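Local structure of ABC transporter substrate-binding protein (Vibrio cholerae, 3LKV) at residues 49-54 with 59-64; 76-81 with 102-107; 132-137 with 168-173; 126-131 with 237-242; 181-186 with 202-207. The protein probably serves as the substrate-binding component of an ABC transporter, holding a phenylalanine between its two domains. All coordinates share one frame; numbering follows the deposited sequence.

Contact 1: 49-54 with 59-64; sequences KTAQGN and VQIARQ
Ile61 reaches from its helix with its CD1 methyl into the bend where the strand carrying Lys49 and Thr50 gives way to a turn. Ile61 CD1 lies 3.6 Å from Thr50 O and 3.9 Å from Ala51 CB, and it meets Lys49 CB at 3.7 Å. Both branches at its beta carbon serve the contact: CG1 and CG2 alike come against Lys49 CB, a fit that a beta-branched side chain makes easily. With CG1 anti to the carbonyl carbon (chi1 -75°), the longer branch is the one carried forward to the turn.

Lys49 contributes its methylene base here and sends its amine elsewhere. Bends at chi2 and chi4 bring the chain across that of Gln64 at about a right angle, with Lys49 NZ 3.1 Å from Gln64 OE1. Both polar ends are hydrogen-bonded to Thr8 OG1 of the second subunit, so this corner is part of the interface between the two subunits.

Behind the first shell, Thr50 points its beta carbon away from the helix, and its OG1 accepts from Gln52 N at 3.0 Å, an ST turn. A type I' turn follows, closed by Asn54 N to Ala51 O at 2.9 Å; Gly53 suits its positive phi. Asn54 then N-caps the helix through OD1 and Ala56 N. The zinc ligands Glu45 and Asp47 precede Lys49 on strand 44-50, the edge strand of its sheet within this chain, hydrogen-bonded to strand 9-15 and, through the backbone of Thr50, to the second subunit, while helix 55-66 turns Ala62 toward helix 78-87.

Contact 2: 76-81 with 102-107; sequences IATPTA and VGAKLV. With PHE (phenylalanine), chain B.
Thr78 and Ala104 approach to 7.1 Å between their CA atoms, and Ala81 and Leu106 to 7.4 Å, so that the first turn of helix 78-87 runs beside a loop without regular structure. Within that loop Val102 to Lys105 form a type I turn. In segment 76-81, Ala77 occupies the N-cap position.

Thr78 works in two directions. With OG1 beside the backbone N (chi1 -68°), CG2 lies anti to that nitrogen and packs against Ala104 CB at 3.7 Å, while OG1 faces the bound phenylalanine. The ligand carboxylate is therefore held by two prongs: Thr78 N donates to OXT at 2.8 Å and 168°, and Thr78 OG1 donates to the ligand O at 2.6 Å. An amino acid carboxylate received at the start of a helix, in the cleft of a two-domain periplasmic-binding fold, is consistent with a transport binding protein; the helix end would probably favour its negative charge. Ala77 is small enough to let OXT come within 3.4 Å of its CB.

One turn further on, Ala81 CB meets Leu106 CD1 at 3.9 Å, and Leu106 CD2 leans over the Ala81 carbonyl carbon. Leu106 also packs on Phe95 of strand 93-98. Thr80 OG1 donates back to Ile76 O at 2.9 Å from above the carbonyl plane, tying the helix start to the strand end, and Gln82 NE2 holds Ala104 O.

Contact 3: 132-137 with 168-173; sequences LIKEIL and HGIKLV
Lys134 and His168 make the polar part of this contact. Lys134 NZ donates to His168 ND1 at 3.2 Å, arriving at the edge of the imidazole and only 5° out of the ring plane. Lys134 leaves its helix with CG anti to the backbone N (chi1 -164°), then bends at chi3 and chi4 to bring the amine round to the ring. A long, flexible lysine suits this exposed position. The stronger partner of the histidine lies elsewhere: its NE2 is hydrogen-bonded to Glu127 OE1, so both ring nitrogens are engaged, which fixes the rotation of the ring between a lysine and a glutamate.

The apolar part is looser. Lys134 CD comes to 4.5 Å from Ile170 CD1, beside a core in which Ile170 and Ile133 both touch Ile143.

Backbone geometry sets the histidine in place. Helix 152-167 ends in a Schellman motif, with Ile170 N bonded to Ala165 O and Gly169 N to Ala166 O; Gly169 readily takes the required positive phi as the C-prime residue. The chain then enters strand 171-176, parallel to 142-147, completing a beta-alpha-beta crossover of the Rossmann-like kind.

Contact 4: 126-131 with 237-242; sequences VEQHVE and ASLGFD
His129 NE2 donates to Leu239 O at 2.9 Å with an N-H...O angle of 151°, the donor tilted 26° from the carbonyl plane. The bond joins helix 126-136 to strand 237-240 of the mixed sheet in one of the two domains of this periplasmic-binding fold, the helix packing against the sheet. The second ring nitrogen, ND1, is hydrogen-bonded to Tyr198 OH, which gives His129 two fixed directions and settles how its ring is turned. Phe224 meets the same ring at a slant. A histidine suits this buried place because its two ring nitrogens can each meet a polar partner while its carbons pack in the core.

That carbon is used by Leu239. Its CB lies 3.7 Å from His129 CD2, and its CD2 sits at the edge of the imidazole, in the ring plane. Leu239 leaves the strand with CG anti to the backbone N (chi1 -175°), which carries the branched end along the helix toward Gln128 as well as Leu132.

Leu239 is backbone-bonded to Gly225, and Gly240 to Asp275, on the two neighbouring strands. Just beyond, Asp242 N-caps the following helix, its OD1 accepting from Gln245 N. Gln128, on the solvent side of the helix, lays an extended chain across the leucine at about a right angle; along it CG, CD and NE2 all border one methyl, and Leu239 CD2 comes to 3.7 Å from Gln128 NE2.

Contact 5: 181-186 with 202-207; sequences ADVQSA and DNTVAS. With PHE (phenylalanine), chain B.
Val183 and Val205 bring their CA atoms to 6.5 Å, so the first turn of helix 183-191 lies close to that of the short helix 203-207. The gap is filled mainly by one methyl: Val183 CG2 meets Thr204 CG2 at 3.7 Å and lies 3.8 Å from Thr204 O. Val183 suits the place as a compact apolar residue whose CG2, beside its backbone N, is the branch turned to the neighbour. Thr204 divides its two branches. With OG1 anti to the carbonyl carbon (chi1 -49°), its methyl is left for the valine, while the hydroxyl is hydrogen-bonded to Glu151 OE2 and Asn148 ND2.

Asp202 starts the second helix as its N-cap. Asp202 OD1 accepts from Val205 N at 2.8 Å and 161°, the donor lying above the carboxylate plane, with a weak bond from Thr204 N besides; OD2 takes the backbone N of Asn148. The acid thereby holds the helix start in position.

Asp202, Asn203 and Ala206 belong to the phenylalanine pocket, at the start of a helix lining the cleft of a periplasmic-binding fold. Asn203 ND2 donates to the ligand OXT at 2.8 Å. Asn203 OD1 is hydrogen-bonded to His19 NE2, which is consistent with one fixed orientation of the amide. Ala206, small enough to leave room for an aromatic ring, brings CB to 3.9 Å from the ligand CE1. Farther from the ligand, Met212 of helix 209-218 packs on both Val183 and Val205, and Ala186 rests on Val146 of strand 142-147.

In the fold
The bound phenylalanine joins contact 2 and contact 5, whose centres are 20 Å apart. These lie in the two domains and meet across the cleft, with Ala77 CB 3.9 Å from Asn203 OD1; the ligand is also hydrogen-bonded to Asp122, Thr99 and Ala97. Contact 1 backs contact 2 in the same domain, Ala51 CB touching Thr80 CG2 at 4.2 Å. In the other domain contacts 3 and 4 share helix 126-136, with centres 12 Å apart, and join through Ile136 CD1 and Ala237 CB at 3.7 Å. The side chains of His129 in contact 4 and Ala51 in contact 1 are about 10 and 11 Å from the ligand. Contacts 1 and 3 lie on opposite sides of the chain's centre, 37 Å apart between centres.

Contact 1: 49-54 with 59-64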
# COMPACT_ATOMS: atom_id res chain seq x y z
N LYS A 49 -2.70 8.15 -8.72
CA LYS A 49 -2.83 7.73 -10.11
C LYS A 49 -1.51 8.01 -10.85
O LYS A 49 -0.91 9.09 -10.65
CB LYS A 49 -3.96 8.49 -10.81
CG LYS A 49 -5.45 8.07 -10.49
CD LYS A 49 -5.75 6.58 -10.84
CE LYS A 49 -7.29 6.19 -10.80
NZ LYS A 49 -8.02 6.99 -11.87
N THR A 50 -1.10 7.07 -11.71
CA THR A 50 0.03 7.30 -12.57
C THR A 50 -0.51 7.55 -13.98
O THR A 50 -1.45 6.89 -14.40
CB THR A 50 1.07 6.17 -12.59
OG1 THR A 50 1.94 6.41 -13.72
CG2 THR A 50 0.41 4.77 -12.74
N ALA A 51 0.12 8.50 -14.68
CA ALA A 51 -0.23 8.80 -16.04
C ALA A 51 0.45 7.88 -17.03
O ALA A 51 0.27 8.02 -18.23
CB ALA A 51 0.05 10.26 -16.39
N GLN A 52 1.23 6.93 -16.54
CA GLN A 52 1.92 5.98 -17.41
C GLN A 52 2.71 6.66 -18.53
O GLN A 52 2.75 6.21 -19.62
CB GLN A 52 0.94 4.93 -17.98
CG GLN A 52 0.07 4.30 -16.90
CD GLN A 52 -0.91 3.26 -17.44
OE1 GLN A 52 -2.11 3.46 -17.44
NE2 GLN A 52 -0.39 2.16 -17.93
N GLY A 53 3.31 7.79 -18.23
CA GLY A 53 4.16 8.49 -19.17
C GLY A 53 3.35 9.30 -20.20
O GLY A 53 3.95 9.98 -21.02
N ASN A 54 2.03 9.20 -20.15
CA ASN A 54 1.18 9.88 -21.12
C ASN A 54 0.76 11.27 -20.66
O ASN A 54 0.16 11.44 -19.60
CB ASN A 54 -0.06 9.04 -21.42
CG ASN A 54 -0.75 9.45 -22.71
OD1 ASN A 54 -0.85 10.64 -23.02
ND2 ASN A 54 -1.22 8.47 -23.47
N VAL A 59 -3.68 14.82 -18.05
CA VAL A 59 -4.78 15.76 -18.09
C VAL A 59 -6.05 15.09 -17.56
O VAL A 59 -6.76 15.65 -16.72
CB VAL A 59 -4.97 16.28 -19.52
CG1 VAL A 59 -6.34 17.06 -19.69
CG2 VAL A 59 -3.74 17.14 -19.89
N GLN A 60 -6.29 13.85 -17.96
CA GLN A 60 -7.48 13.16 -17.47
C GLN A 60 -7.47 12.90 -15.98
O GLN A 60 -8.50 12.95 -15.33
CB GLN A 60 -7.70 11.89 -18.30
CG GLN A 60 -8.24 12.35 -19.67
CD GLN A 60 -8.43 11.27 -20.70
OE1 GLN A 60 -7.66 10.32 -20.75
NE2 GLN A 60 -9.47 11.44 -21.57
N ILE A 61 -6.29 12.61 -15.44
CA ILE A 61 -6.14 12.41 -14.03
C ILE A 61 -6.47 13.71 -13.29
O ILE A 61 -7.27 13.71 -12.34
CB ILE A 61 -4.74 11.95 -13.69
CG1 ILE A 61 -4.58 10.48 -14.08
CG2 ILE A 61 -4.43 12.12 -12.21
CD1 ILE A 61 -3.11 10.06 -14.07
N ALA A 62 -5.91 14.82 -13.77
CA ALA A 62 -6.16 16.13 -13.16
C ALA A 62 -7.65 16.43 -13.13
O ALA A 62 -8.20 16.83 -12.09
CB ALA A 62 -5.33 17.26 -13.87
N ARG A 63 -8.34 16.19 -14.23
CA ARG A 63 -9.78 16.48 -14.30
C ARG A 63 -10.59 15.56 -13.36
O ARG A 63 -11.53 16.01 -12.73
CB ARG A 63 -10.33 16.34 -15.73
CG ARG A 63 -9.62 17.31 -16.71
CD ARG A 63 -10.02 17.02 -18.16
NE ARG A 63 -9.48 18.05 -19.02
CZ ARG A 63 -9.40 17.99 -20.33
NH1 ARG A 63 -9.83 16.94 -20.99
NH2 ARG A 63 -8.87 19.01 -21.00
N GLN A 64 -10.23 14.29 -13.30
CA GLN A 64 -10.97 13.34 -12.45
C GLN A 64 -10.75 13.72 -11.00
O GLN A 64 -11.70 13.78 -10.24
CB GLN A 64 -10.41 11.94 -12.63
CG GLN A 64 -11.25 10.84 -11.96
CD GLN A 64 -11.10 9.52 -12.74
OE1 GLN A 64 -9.98 9.09 -13.11
NE2 GLN A 64 -12.23 8.90 -13.03

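Contact 2: 76-81 with 102-107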
# COMPACT_ATOMS: atom_id res chain seq x y z
N ILE A 76 3.48 15.06 -8.52
CA ILE A 76 4.83 14.61 -8.48
C ILE A 76 5.35 14.58 -9.94
O ILE A 76 4.86 13.80 -10.78
CB ILE A 76 4.92 13.20 -7.90
CG1 ILE A 76 4.37 13.13 -6.49
CG2 ILE A 76 6.33 12.70 -7.94
CD1 ILE A 76 4.39 11.66 -5.86
N ALA A 77 6.35 15.43 -10.22
CA ALA A 77 6.97 15.60 -11.53
C ALA A 77 6.24 16.67 -12.33
O ALA A 77 5.08 16.99 -12.07
CB ALA A 77 7.11 14.27 -12.32
N THR A 78 6.94 17.25 -13.28
CA THR A 78 6.49 18.48 -13.93
C THR A 78 5.22 18.35 -14.76
O THR A 78 4.31 19.18 -14.66
CB THR A 78 7.65 19.11 -14.76
OG1 THR A 78 8.65 19.57 -13.85
CG2 THR A 78 7.15 20.29 -15.59
N PRO A 79 5.14 17.32 -15.62
CA PRO A 79 3.98 17.27 -16.54
C PRO A 79 2.66 17.04 -15.79
O PRO A 79 1.66 17.65 -16.11
CB PRO A 79 4.32 16.12 -17.50
CG PRO A 79 5.74 15.83 -17.30
CD PRO A 79 6.13 16.29 -15.91
N THR A 80 2.68 16.27 -14.71
CA THR A 80 1.45 16.02 -13.95
C THR A 80 1.14 17.26 -13.13
O THR A 80 -0.01 17.64 -13.05
CB THR A 80 1.58 14.77 -13.09
OG1 THR A 80 2.98 14.51 -12.87
CG2 THR A 80 1.02 13.54 -13.86
N ALA A 81 2.17 17.95 -12.61
CA ALA A 81 1.90 19.21 -11.91
C ALA A 81 1.27 20.22 -12.83
O ALA A 81 0.32 20.87 -12.45
CB ALA A 81 3.16 19.79 -11.26
N VAL A 102 9.32 27.73 -12.09
CA VAL A 102 9.04 29.00 -12.77
C VAL A 102 9.00 28.75 -14.25
O VAL A 102 8.03 29.14 -14.93
CB VAL A 102 10.05 30.10 -12.41
CG1 VAL A 102 9.75 31.46 -13.25
CG2 VAL A 102 10.05 30.31 -10.88
N GLY A 103 10.02 28.07 -14.75
CA GLY A 103 10.11 27.75 -16.17
C GLY A 103 8.92 26.90 -16.60
O GLY A 103 8.47 27.04 -17.70
N ALA A 104 8.38 26.08 -15.69
CA ALA A 104 7.24 25.20 -16.00
C ALA A 104 5.94 25.91 -15.86
O ALA A 104 4.89 25.31 -16.12
CB ALA A 104 7.25 23.96 -15.10
N LYS A 105 5.97 27.16 -15.41
CA LYS A 105 4.72 27.95 -15.27
C LYS A 105 3.78 27.47 -14.19
O LYS A 105 2.58 27.68 -14.24
CB LYS A 105 3.98 28.06 -16.62
CG LYS A 105 4.87 28.75 -17.70
CD LYS A 105 4.13 29.05 -19.05
CE LYS A 105 5.07 29.85 -20.05
NZ LYS A 105 4.60 29.92 -21.50
N LEU A 106 4.33 26.85 -13.18
CA LEU A 106 3.57 26.46 -12.03
C LEU A 106 3.42 27.61 -11.03
O LEU A 106 2.37 27.74 -10.38
CB LEU A 106 4.29 25.32 -11.35
CG LEU A 106 4.55 24.10 -12.20
CD1 LEU A 106 5.25 23.08 -11.29
CD2 LEU A 106 3.21 23.60 -12.82
N VAL A 107 4.48 28.39 -10.87
CA VAL A 107 4.47 29.57 -10.05
C VAL A 107 5.14 30.76 -10.78
O VAL A 107 6.05 30.58 -11.60
CB VAL A 107 5.17 29.32 -8.69
CG1 VAL A 107 4.47 28.18 -7.89
CG2 VAL A 107 6.64 29.06 -8.88
N PHE B . 12.48 16.68 -11.65
CA PHE B . 11.71 15.85 -12.67
C PHE B . 10.51 16.69 -13.19
O PHE B . 10.57 17.95 -13.01
CB PHE B . 11.29 14.49 -12.10
CG PHE B . 12.43 13.48 -12.04
CD1 PHE B . 12.94 12.90 -13.21
CD2 PHE B . 13.02 13.14 -10.84
CE1 PHE B . 13.98 12.02 -13.18
CE2 PHE B . 14.05 12.26 -10.79
CZ PHE B . 14.56 11.69 -11.94
OXT PHE B . 9.53 16.20 -13.79

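Contact 3: 132-137 with 168-173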
# COMPACT_ATOMS: atom_id res chain seq x y z
N LEU A 132 32.15 17.60 -12.12
CA LEU A 132 32.39 16.26 -11.62
C LEU A 132 32.74 15.26 -12.76
O LEU A 132 33.65 14.43 -12.59
CB LEU A 132 31.23 15.81 -10.78
CG LEU A 132 31.29 14.47 -10.06
CD1 LEU A 132 32.59 14.29 -9.26
CD2 LEU A 132 30.07 14.37 -9.13
N ILE A 133 32.08 15.38 -13.91
CA ILE A 133 32.38 14.57 -15.08
C ILE A 133 33.82 14.82 -15.52
O ILE A 133 34.55 13.89 -15.81
CB ILE A 133 31.41 14.85 -16.25
CG1 ILE A 133 30.01 14.28 -15.98
CG2 ILE A 133 31.89 14.24 -17.54
CD1 ILE A 133 28.85 14.88 -16.94
N LYS A 134 34.24 16.08 -15.51
CA LYS A 134 35.62 16.46 -15.87
C LYS A 134 36.66 15.91 -14.88
O LYS A 134 37.78 15.58 -15.25
CB LYS A 134 35.75 17.98 -16.00
CG LYS A 134 37.05 18.49 -16.75
CD LYS A 134 36.83 19.93 -17.41
CE LYS A 134 38.06 20.92 -17.29
NZ LYS A 134 37.62 22.27 -16.68
N GLU A 135 36.27 15.79 -13.62
CA GLU A 135 37.13 15.25 -12.57
C GLU A 135 37.33 13.74 -12.69
O GLU A 135 38.44 13.23 -12.51
CB GLU A 135 36.55 15.58 -11.18
CG GLU A 135 37.54 15.35 -10.04
CD GLU A 135 36.90 15.46 -8.63
OE1 GLU A 135 35.74 15.87 -8.46
OE2 GLU A 135 37.58 15.08 -7.69
N ILE A 136 36.25 13.04 -12.97
CA ILE A 136 36.26 11.59 -13.12
C ILE A 136 36.91 11.18 -14.42
O ILE A 136 37.51 10.13 -14.48
CB ILE A 136 34.81 11.00 -13.10
CG1 ILE A 136 34.22 11.04 -11.70
CG2 ILE A 136 34.77 9.56 -13.64
CD1 ILE A 136 32.72 10.85 -11.67
N LEU A 137 36.76 12.01 -15.45
CA LEU A 137 37.17 11.73 -16.82
C LEU A 137 37.87 12.97 -17.36
O LEU A 137 37.26 13.74 -18.10
CB LEU A 137 35.96 11.47 -17.73
CG LEU A 137 35.09 10.24 -17.48
CD1 LEU A 137 33.77 10.37 -18.20
CD2 LEU A 137 35.86 9.00 -17.94
N HIS A 168 33.09 25.41 -19.87
CA HIS A 168 34.20 24.48 -19.66
C HIS A 168 34.85 23.95 -20.95
O HIS A 168 35.67 23.04 -20.91
CB HIS A 168 33.76 23.34 -18.72
CG HIS A 168 33.68 23.77 -17.28
ND1 HIS A 168 34.70 23.53 -16.38
CD2 HIS A 168 32.74 24.47 -16.61
CE1 HIS A 168 34.38 24.06 -15.21
NE2 HIS A 168 33.19 24.64 -15.32
N GLY A 169 34.50 24.54 -22.08
CA GLY A 169 35.04 24.12 -23.36
C GLY A 169 34.66 22.72 -23.83
O GLY A 169 35.41 22.10 -24.56
N ILE A 170 33.50 22.23 -23.43
CA ILE A 170 33.05 20.88 -23.73
C ILE A 170 31.93 20.96 -24.76
O ILE A 170 30.97 21.72 -24.60
CB ILE A 170 32.55 20.16 -22.43
CG1 ILE A 170 33.74 19.86 -21.52
CG2 ILE A 170 31.79 18.88 -22.72
CD1 ILE A 170 33.31 19.53 -20.11
N LYS A 171 32.06 20.17 -25.80
CA LYS A 171 31.09 20.07 -26.84
C LYS A 171 29.91 19.20 -26.34
O LYS A 171 30.12 18.22 -25.64
CB LYS A 171 31.79 19.41 -28.04
CG LYS A 171 30.92 19.11 -29.25
CD LYS A 171 31.74 18.41 -30.39
CE LYS A 171 31.01 18.45 -31.76
NZ LYS A 171 29.92 17.44 -31.91
N LEU A 172 28.68 19.62 -26.64
CA LEU A 172 27.46 18.87 -26.34
C LEU A 172 26.97 18.15 -27.56
O LEU A 172 26.82 18.76 -28.54
CB LEU A 172 26.31 19.81 -25.91
CG LEU A 172 26.26 20.18 -24.46
CD1 LEU A 172 24.94 20.95 -24.15
CD2 LEU A 172 26.38 18.89 -23.61
N VAL A 173 26.71 16.87 -27.46
CA VAL A 173 26.10 16.13 -28.53
C VAL A 173 24.70 15.73 -28.10
O VAL A 173 24.54 14.99 -27.15
CB VAL A 173 26.88 14.87 -28.82
CG1 VAL A 173 26.23 14.12 -29.98
CG2 VAL A 173 28.34 15.22 -29.14

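Contact 4: 126-131 with 237-242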
# COMPACT_ATOMS: atom_id res chain seq x y z
N VAL A 126 23.65 21.40 -12.31
CA VAL A 126 24.25 20.94 -13.56
C VAL A 126 25.78 21.31 -13.62
O VAL A 126 26.60 20.48 -13.98
CB VAL A 126 23.44 21.52 -14.75
CG1 VAL A 126 24.11 21.25 -16.13
CG2 VAL A 126 22.00 20.99 -14.67
N GLU A 127 26.12 22.55 -13.27
CA GLU A 127 27.52 23.00 -13.25
C GLU A 127 28.39 22.06 -12.43
O GLU A 127 29.47 21.60 -12.84
CB GLU A 127 27.61 24.43 -12.68
CG GLU A 127 29.07 24.98 -12.40
CD GLU A 127 29.93 25.17 -13.66
OE1 GLU A 127 31.17 25.38 -13.49
OE2 GLU A 127 29.40 25.10 -14.80
N GLN A 128 27.90 21.73 -11.26
CA GLN A 128 28.61 20.80 -10.41
C GLN A 128 28.73 19.41 -11.08
O GLN A 128 29.77 18.76 -10.99
CB GLN A 128 27.92 20.78 -9.05
CG GLN A 128 28.65 20.15 -7.94
CD GLN A 128 27.86 20.18 -6.60
OE1 GLN A 128 26.80 20.81 -6.48
NE2 GLN A 128 28.41 19.52 -5.60
N HIS A 129 27.71 18.97 -11.81
CA HIS A 129 27.80 17.70 -12.51
C HIS A 129 28.87 17.73 -13.63
O HIS A 129 29.58 16.76 -13.83
CB HIS A 129 26.45 17.29 -13.13
CG HIS A 129 25.40 16.92 -12.12
ND1 HIS A 129 24.07 16.82 -12.45
CD2 HIS A 129 25.49 16.62 -10.81
CE1 HIS A 129 23.38 16.48 -11.38
NE2 HIS A 129 24.21 16.35 -10.36
N VAL A 130 28.96 18.82 -14.37
CA VAL A 130 29.96 18.92 -15.42
C VAL A 130 31.36 18.90 -14.83
O VAL A 130 32.28 18.23 -15.37
CB VAL A 130 29.76 20.20 -16.21
CG1 VAL A 130 30.96 20.46 -17.17
CG2 VAL A 130 28.40 20.13 -16.94
N GLU A 131 31.54 19.64 -13.74
CA GLU A 131 32.84 19.71 -13.08
C GLU A 131 33.16 18.33 -12.56
O GLU A 131 34.29 17.88 -12.67
CB GLU A 131 32.93 20.81 -11.98
CG GLU A 131 32.89 22.24 -12.63
CD GLU A 131 32.78 23.49 -11.68
OE1 GLU A 131 32.00 23.47 -10.68
OE2 GLU A 131 33.44 24.52 -12.01
N ALA A 237 28.68 6.84 -12.10
CA ALA A 237 28.68 7.72 -10.98
C ALA A 237 27.41 8.52 -11.05
O ALA A 237 26.81 8.66 -12.13
CB ALA A 237 29.86 8.64 -11.06
N SER A 238 27.00 9.08 -9.92
CA SER A 238 25.87 10.01 -9.92
C SER A 238 25.98 11.00 -8.80
O SER A 238 26.63 10.72 -7.78
CB SER A 238 24.56 9.24 -9.79
OG SER A 238 24.52 8.55 -8.56
N LEU A 239 25.31 12.13 -8.94
CA LEU A 239 25.26 13.10 -7.84
C LEU A 239 23.83 13.61 -7.67
O LEU A 239 23.49 14.73 -8.06
CB LEU A 239 26.25 14.24 -8.08
CG LEU A 239 26.41 15.26 -6.96
CD1 LEU A 239 27.03 14.56 -5.74
CD2 LEU A 239 27.24 16.47 -7.41
N GLY A 240 22.98 12.77 -7.09
CA GLY A 240 21.55 13.06 -7.06
C GLY A 240 21.03 13.38 -5.67
O GLY A 240 21.71 13.17 -4.66
N PHE A 241 19.79 13.85 -5.62
CA PHE A 241 19.12 14.10 -4.34
C PHE A 241 18.57 12.81 -3.79
O PHE A 241 18.53 11.77 -4.47
CB PHE A 241 17.96 15.09 -4.51
CG PHE A 241 18.40 16.43 -5.00
CD1 PHE A 241 19.17 17.23 -4.21
CD2 PHE A 241 18.07 16.87 -6.28
CE1 PHE A 241 19.63 18.48 -4.69
CE2 PHE A 241 18.50 18.09 -6.72
CZ PHE A 241 19.30 18.90 -5.93
N ASP A 242 18.13 12.90 -2.54
CA ASP A 242 17.48 11.81 -1.85
C ASP A 242 15.97 12.05 -2.01
O ASP A 242 15.40 12.88 -1.32
CB ASP A 242 17.91 11.80 -0.36
CG ASP A 242 17.22 10.69 0.43
OD1 ASP A 242 16.22 10.09 -0.06
OD2 ASP A 242 17.69 10.43 1.54

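Contact 5: 181-186 with 202-207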
# COMPACT_ATOMS: atom_id res chain seq x y z
N ALA A 181 10.30 4.82 -25.43
CA ALA A 181 10.70 3.79 -26.34
C ALA A 181 11.69 4.30 -27.40
O ALA A 181 12.28 3.50 -28.04
CB ALA A 181 9.46 3.12 -27.04
N ASP A 182 11.86 5.61 -27.58
CA ASP A 182 12.87 6.11 -28.50
C ASP A 182 14.21 6.38 -27.79
O ASP A 182 15.16 6.82 -28.45
CB ASP A 182 12.51 7.49 -29.09
CG ASP A 182 11.12 7.57 -29.70
OD1 ASP A 182 10.62 6.62 -30.30
OD2 ASP A 182 10.56 8.68 -29.61
N VAL A 183 14.29 6.23 -26.47
CA VAL A 183 15.49 6.67 -25.74
C VAL A 183 16.71 5.83 -26.12
O VAL A 183 17.81 6.37 -26.30
CB VAL A 183 15.26 6.66 -24.22
CG1 VAL A 183 16.60 6.63 -23.47
CG2 VAL A 183 14.38 7.90 -23.84
N GLN A 184 16.52 4.54 -26.29
CA GLN A 184 17.66 3.68 -26.64
C GLN A 184 18.25 4.03 -28.04
O GLN A 184 19.47 4.20 -28.20
CB GLN A 184 17.28 2.20 -26.51
CG GLN A 184 18.41 1.26 -26.86
CD GLN A 184 18.12 -0.22 -26.52
OE1 GLN A 184 17.24 -0.54 -25.78
NE2 GLN A 184 18.89 -1.10 -27.07
N SER A 185 17.39 4.19 -29.03
CA SER A 185 17.84 4.63 -30.35
C SER A 185 18.55 6.00 -30.31
O SER A 185 19.54 6.18 -30.98
CB SER A 185 16.66 4.83 -31.30
OG SER A 185 16.03 3.64 -31.48
N ALA A 186 17.97 6.96 -29.61
CA ALA A 186 18.61 8.26 -29.43
C ALA A 186 20.00 8.10 -28.80
O ALA A 186 20.94 8.69 -29.27
CB ALA A 186 17.72 9.19 -28.57
N ASP A 202 15.09 13.78 -16.31
CA ASP A 202 14.04 13.77 -17.31
C ASP A 202 13.30 12.45 -17.11
O ASP A 202 13.93 11.42 -17.03
CB ASP A 202 14.73 13.82 -18.68
CG ASP A 202 13.81 13.56 -19.87
OD1 ASP A 202 13.09 12.51 -19.89
OD2 ASP A 202 13.88 14.40 -20.84
N ASN A 203 11.97 12.51 -17.08
CA ASN A 203 11.13 11.32 -16.84
C ASN A 203 11.15 10.27 -17.95
O ASN A 203 11.06 9.08 -17.68
CB ASN A 203 9.68 11.79 -16.60
CG ASN A 203 9.57 12.67 -15.36
OD1 ASN A 203 9.75 12.17 -14.22
ND2 ASN A 203 9.33 13.98 -15.56
N THR A 204 11.30 10.72 -19.18
CA THR A 204 11.41 9.83 -20.33
C THR A 204 12.72 9.08 -20.27
O THR A 204 12.74 7.87 -20.46
CB THR A 204 11.38 10.61 -21.65
OG1 THR A 204 10.27 11.54 -21.65
CG2 THR A 204 11.25 9.63 -22.84
N VAL A 205 13.81 9.77 -20.01
CA VAL A 205 15.10 9.09 -19.77
C VAL A 205 15.02 8.14 -18.58
O VAL A 205 15.37 6.97 -18.70
CB VAL A 205 16.28 10.09 -19.57
CG1 VAL A 205 17.59 9.35 -19.15
CG2 VAL A 205 16.53 10.87 -20.87
N ALA A 206 14.52 8.64 -17.43
CA ALA A 206 14.42 7.82 -16.23
C ALA A 206 13.65 6.53 -16.52
O ALA A 206 14.03 5.48 -16.06
CB ALA A 206 13.79 8.60 -15.03
N SER A 207 12.60 6.57 -17.30
CA SER A 207 11.79 5.39 -17.49
C SER A 207 12.40 4.42 -18.51
O SER A 207 11.92 3.32 -18.68
CB SER A 207 10.38 5.82 -17.91
OG SER A 207 10.40 6.20 -19.28
N PHE B . 12.48 16.68 -11.65
CA PHE B . 11.71 15.85 -12.67
C PHE B . 10.51 16.69 -13.19
O PHE B . 10.57 17.95 -13.01
CB PHE B . 11.29 14.49 -12.10
CG PHE B . 12.43 13.48 -12.04
CD1 PHE B . 12.94 12.90 -13.21
CD2 PHE B . 13.02 13.14 -10.84
CE1 PHE B . 13.98 12.02 -13.18
CE2 PHE B . 14.05 12.26 -10.79
CZ PHE B . 14.56 11.69 -11.94
OXT PHE B . 9.53 16.20 -13.79